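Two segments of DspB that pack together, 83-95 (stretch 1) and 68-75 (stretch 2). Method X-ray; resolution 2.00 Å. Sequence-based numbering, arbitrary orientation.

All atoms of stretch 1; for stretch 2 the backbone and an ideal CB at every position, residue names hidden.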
# COMPACT_ATOMS: atom_id res chain seq x y z
N ILE A 83 -1.30 5.18 22.10
CA ILE A 83 -0.02 4.54 22.04
C ILE A 83 -0.12 3.17 22.67
O ILE A 83 -0.49 3.04 23.82
CB ILE A 83 1.04 5.37 22.78
CG1 ILE A 83 1.18 6.78 22.15
CG2 ILE A 83 2.39 4.61 22.84
CD1 ILE A 83 1.74 6.86 20.81
N ASN A 84 0.23 2.13 21.93
CA ASN A 84 0.24 0.79 22.49
C ASN A 84 1.40 0.72 23.51
O ASN A 84 2.54 0.88 23.12
CB ASN A 84 0.42 -0.25 21.37
CG ASN A 84 0.49 -1.69 21.89
OD1 ASN A 84 1.05 -1.93 22.97
ND2 ASN A 84 -0.07 -2.63 21.15
N PRO A 85 1.12 0.52 24.81
CA PRO A 85 2.25 0.62 25.73
C PRO A 85 3.29 -0.51 25.56
O PRO A 85 4.38 -0.36 26.04
CB PRO A 85 1.60 0.56 27.11
CG PRO A 85 0.35 -0.24 26.90
CD PRO A 85 -0.13 0.24 25.52
N TYR A 86 2.93 -1.64 24.93
CA TYR A 86 3.90 -2.72 24.73
C TYR A 86 4.83 -2.44 23.57
O TYR A 86 6.03 -2.63 23.67
CB TYR A 86 3.26 -4.10 24.51
CG TYR A 86 4.30 -5.23 24.58
CD1 TYR A 86 4.86 -5.59 25.81
CD2 TYR A 86 4.76 -5.89 23.44
CE1 TYR A 86 5.82 -6.60 25.92
CE2 TYR A 86 5.72 -6.91 23.53
CZ TYR A 86 6.25 -7.27 24.78
OH TYR A 86 7.21 -8.28 24.94
N THR A 87 4.27 -1.99 22.45
CA THR A 87 5.07 -1.72 21.28
C THR A 87 5.62 -0.33 21.30
O THR A 87 6.56 -0.02 20.59
CB THR A 87 4.25 -1.92 19.99
OG1 THR A 87 3.21 -0.93 19.91
CG2 THR A 87 3.65 -3.28 19.98
N GLY A 88 5.02 0.53 22.10
CA GLY A 88 5.38 1.94 22.12
C GLY A 88 4.99 2.72 20.86
O GLY A 88 5.49 3.83 20.64
N LYS A 89 4.08 2.17 20.06
CA LYS A 89 3.74 2.76 18.73
C LYS A 89 2.29 3.18 18.70
O LYS A 89 1.51 2.61 19.45
CB LYS A 89 3.90 1.70 17.65
CG LYS A 89 5.24 1.17 17.47
CD LYS A 89 6.23 2.27 17.24
CE LYS A 89 7.49 1.68 16.59
NZ LYS A 89 8.66 2.45 17.07
N PRO A 90 1.94 4.18 17.86
CA PRO A 90 0.57 4.68 17.76
C PRO A 90 -0.39 3.86 16.93
O PRO A 90 0.03 3.13 16.04
CB PRO A 90 0.75 6.05 17.12
CG PRO A 90 1.99 5.89 16.27
CD PRO A 90 2.87 5.00 17.05
N PHE A 91 -1.67 3.95 17.25
CA PHE A 91 -2.68 3.36 16.37
C PHE A 91 -3.95 4.16 16.39
O PHE A 91 -4.26 4.88 17.36
CB PHE A 91 -2.90 1.89 16.70
CG PHE A 91 -3.48 1.67 18.07
CD1 PHE A 91 -4.87 1.55 18.22
CD2 PHE A 91 -2.67 1.55 19.19
CE1 PHE A 91 -5.43 1.31 19.48
CE2 PHE A 91 -3.24 1.31 20.44
CZ PHE A 91 -4.62 1.21 20.58
N LEU A 92 -4.70 4.08 15.30
CA LEU A 92 -6.01 4.75 15.21
C LEU A 92 -7.02 3.91 15.91
O LEU A 92 -7.14 2.71 15.63
CB LEU A 92 -6.41 4.97 13.74
CG LEU A 92 -5.58 5.98 12.97
CD1 LEU A 92 -5.82 5.87 11.45
CD2 LEU A 92 -5.78 7.42 13.48
N SER A 93 -7.80 4.53 16.80
CA SER A 93 -8.89 3.83 17.43
C SER A 93 -10.01 3.61 16.43
O SER A 93 -10.11 4.29 15.41
CB SER A 93 -9.44 4.63 18.62
OG SER A 93 -10.21 5.73 18.15
N TYR A 94 -10.90 2.67 16.75
CA TYR A 94 -12.09 2.45 15.93
C TYR A 94 -12.98 3.72 15.82
O TYR A 94 -13.55 3.98 14.77
CB TYR A 94 -12.96 1.36 16.53
CG TYR A 94 -12.37 -0.02 16.57
CD1 TYR A 94 -11.72 -0.59 15.46
CD2 TYR A 94 -12.52 -0.80 17.71
CE1 TYR A 94 -11.21 -1.88 15.52
CE2 TYR A 94 -12.02 -2.13 17.76
CZ TYR A 94 -11.36 -2.63 16.66
OH TYR A 94 -10.87 -3.95 16.77
N ARG A 95 -13.13 4.46 16.90
CA ARG A 95 -13.87 5.74 16.86
C ARG A 95 -13.23 6.76 15.93
O ARG A 95 -13.90 7.39 15.10
CB ARG A 95 -14.03 6.30 18.28
CG ARG A 95 -14.58 7.75 18.36
CD ARG A 95 -15.14 8.08 19.77
NE ARG A 95 -16.52 8.62 19.64
CZ ARG A 95 -17.66 7.92 19.67
NH1 ARG A 95 -17.65 6.59 19.89
NH2 ARG A 95 -18.83 8.55 19.52
N UNK A 68 -5.26 -7.94 19.54
CA UNK A 68 -5.41 -7.40 20.88
C UNK A 68 -4.62 -6.09 21.11
O UNK A 68 -3.76 -6.02 21.97
CB UNK A 68 -4.97 -8.45 21.90
N UNK A 69 -4.90 -5.10 20.27
CA UNK A 69 -4.35 -3.76 20.34
C UNK A 69 -5.54 -2.89 20.50
O UNK A 69 -6.23 -2.56 19.51
CB UNK A 69 -3.51 -3.38 19.12
N UNK A 70 -5.86 -2.57 21.74
CA UNK A 70 -7.12 -1.97 22.08
C UNK A 70 -6.91 -0.57 22.68
O UNK A 70 -5.96 -0.31 23.45
CB UNK A 70 -7.88 -2.87 23.05
N UNK A 71 -7.82 0.33 22.30
CA UNK A 71 -7.79 1.73 22.78
C UNK A 71 -7.84 1.81 24.32
O UNK A 71 -7.13 2.60 24.95
CB UNK A 71 -8.96 2.51 22.19
N UNK A 72 -8.63 0.95 24.91
CA UNK A 72 -8.75 0.91 26.33
C UNK A 72 -7.43 0.53 27.01
O UNK A 72 -7.23 0.96 28.15
CB UNK A 72 -9.86 -0.07 26.72
N UNK A 73 -6.55 -0.23 26.32
CA UNK A 73 -5.24 -0.70 26.85
C UNK A 73 -4.12 0.32 26.63
O UNK A 73 -3.06 0.24 27.23
CB UNK A 73 -4.85 -2.02 26.19
N UNK A 74 -4.41 1.37 25.87
CA UNK A 74 -3.42 2.29 25.37
C UNK A 74 -3.19 3.50 26.31
O UNK A 74 -4.04 3.83 27.15
CB UNK A 74 -3.84 2.77 23.98
N UNK A 75 -2.06 4.16 26.16
CA UNK A 75 -1.88 5.50 26.76
C UNK A 75 -2.24 6.55 25.70
O UNK A 75 -1.71 6.50 24.59
CB UNK A 75 -0.45 5.70 27.26

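Position 68 has positive phi (52°) and psi of 56°, a left-handed conformation that asparagine and glycine tolerate best. Its CB points away from stretch 1, which sets no further condition. The deposited residue is N68, and its ND2 is hydrogen-bonded elsewhere in the structure.

Position 69 faces two different features of stretch 1 at once. Its CA-to-CB bond points toward stretch 1, and the ideal CB lies 4.1 Å from N84 ND2 and 4.9 Å from F91 CE2. What waits there is an amide donor beside the face of a phenyl ring. A flexible chain with aliphatic methylenes and a terminal acceptor would satisfy both, so glutamine or glutamate fits, while a purely apolar chain could cover the ring but would offer N84 ND2 no acceptor. The residue is Q69. Its extended chi1 and chi2, both t, lay Q69 CG over the F91 ring, 3.5 Å from the centroid and 12° off the normal, a CH-pi contact. Q69 OE1 accepts a hydrogen bond from N84 ND2 at 2.9 Å. A water donates to Q69 OE1 at 2.7 Å and accepts from T87 OG1 at 2.8 Å.

At position 70 CB points away, and nothing of stretch 1 lies within 5.5 Å of it. Many residues would do; a long side chain could turn back toward Y94. R70 does so with three m rotamers, bringing R70 NH2 to 4.0 Å from Y94 CE2, at the ring edge. R70 O lies at the edge of the F91 ring, 3.5 Å from F91 CZ.

Position 71 points sideways, its ideal CB 4.2 Å from S93 CB and 4.6 Å from F91 CE1. A small residue, alanine or serine, suits this close approach. It is A71, whose methyl packs against S93 CB.

Position 72 points away into space free of stretch 1, so the contact imposes no choice; the residue is E72.

Position 73 points sideways, its ideal CB 5.3 Å from P85 CD. Several residues would be tolerated, since the nearest contact is made by the backbone: the residue is N73, and N73 O lies 3.4 Å from P85 CD.

Position 74 is tight: the ideal CB sits 3.4 Å from I83 O and 3.8 Å from F91 CZ. Alanine is the natural reading, and A74 places its methyl against F91.

Position 75 pairs with I83 in an antiparallel bridge: the backbone N of 75 donates to I83 O at 3.0 Å, and I83 N donates to the backbone O of 75 at 2.8 Å. Beta-branched or other apolar residues suit a strand beside isoleucine. V75 shares its sheet face with I83, V75 CG1 3.9 Å from I83 CB.

Stretch 2 68-75: NQRAENAV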
# COMPACT_ATOMS: atom_id res chain seq x y z
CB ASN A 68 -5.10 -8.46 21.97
CG ASN A 68 -5.57 -8.03 23.33
OD1 ASN A 68 -6.39 -7.13 23.44
ND2 ASN A 68 -5.05 -8.67 24.38
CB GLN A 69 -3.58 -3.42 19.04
CG GLN A 69 -3.11 -1.97 19.03
CD GLN A 69 -2.00 -1.73 18.05
OE1 GLN A 69 -0.82 -1.78 18.43
NE2 GLN A 69 -2.36 -1.44 16.77
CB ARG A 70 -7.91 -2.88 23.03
CG ARG A 70 -8.34 -4.28 22.48
CD ARG A 70 -9.16 -4.23 21.18
NE ARG A 70 -10.24 -3.25 21.17
CZ ARG A 70 -11.42 -3.40 21.77
NH1 ARG A 70 -11.69 -4.49 22.48
NH2 ARG A 70 -12.34 -2.45 21.70
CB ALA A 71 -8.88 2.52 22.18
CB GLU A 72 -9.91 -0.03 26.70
CG GLU A 72 -10.54 0.11 28.05
CD GLU A 72 -11.89 -0.63 28.10
OE1 GLU A 72 -12.90 -0.03 27.63
OE2 GLU A 72 -11.93 -1.81 28.55
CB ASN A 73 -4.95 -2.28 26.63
CG ASN A 73 -4.05 -2.76 25.33
OD1 ASN A 73 -2.77 -2.63 25.30
ND2 ASN A 73 -4.72 -3.53 24.37
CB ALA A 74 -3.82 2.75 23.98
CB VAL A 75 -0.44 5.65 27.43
CG1 VAL A 75 0.61 5.08 26.60
CG2 VAL A 75 -0.10 7.10 27.73
O HOH W 1 1.68 -1.24 17.63
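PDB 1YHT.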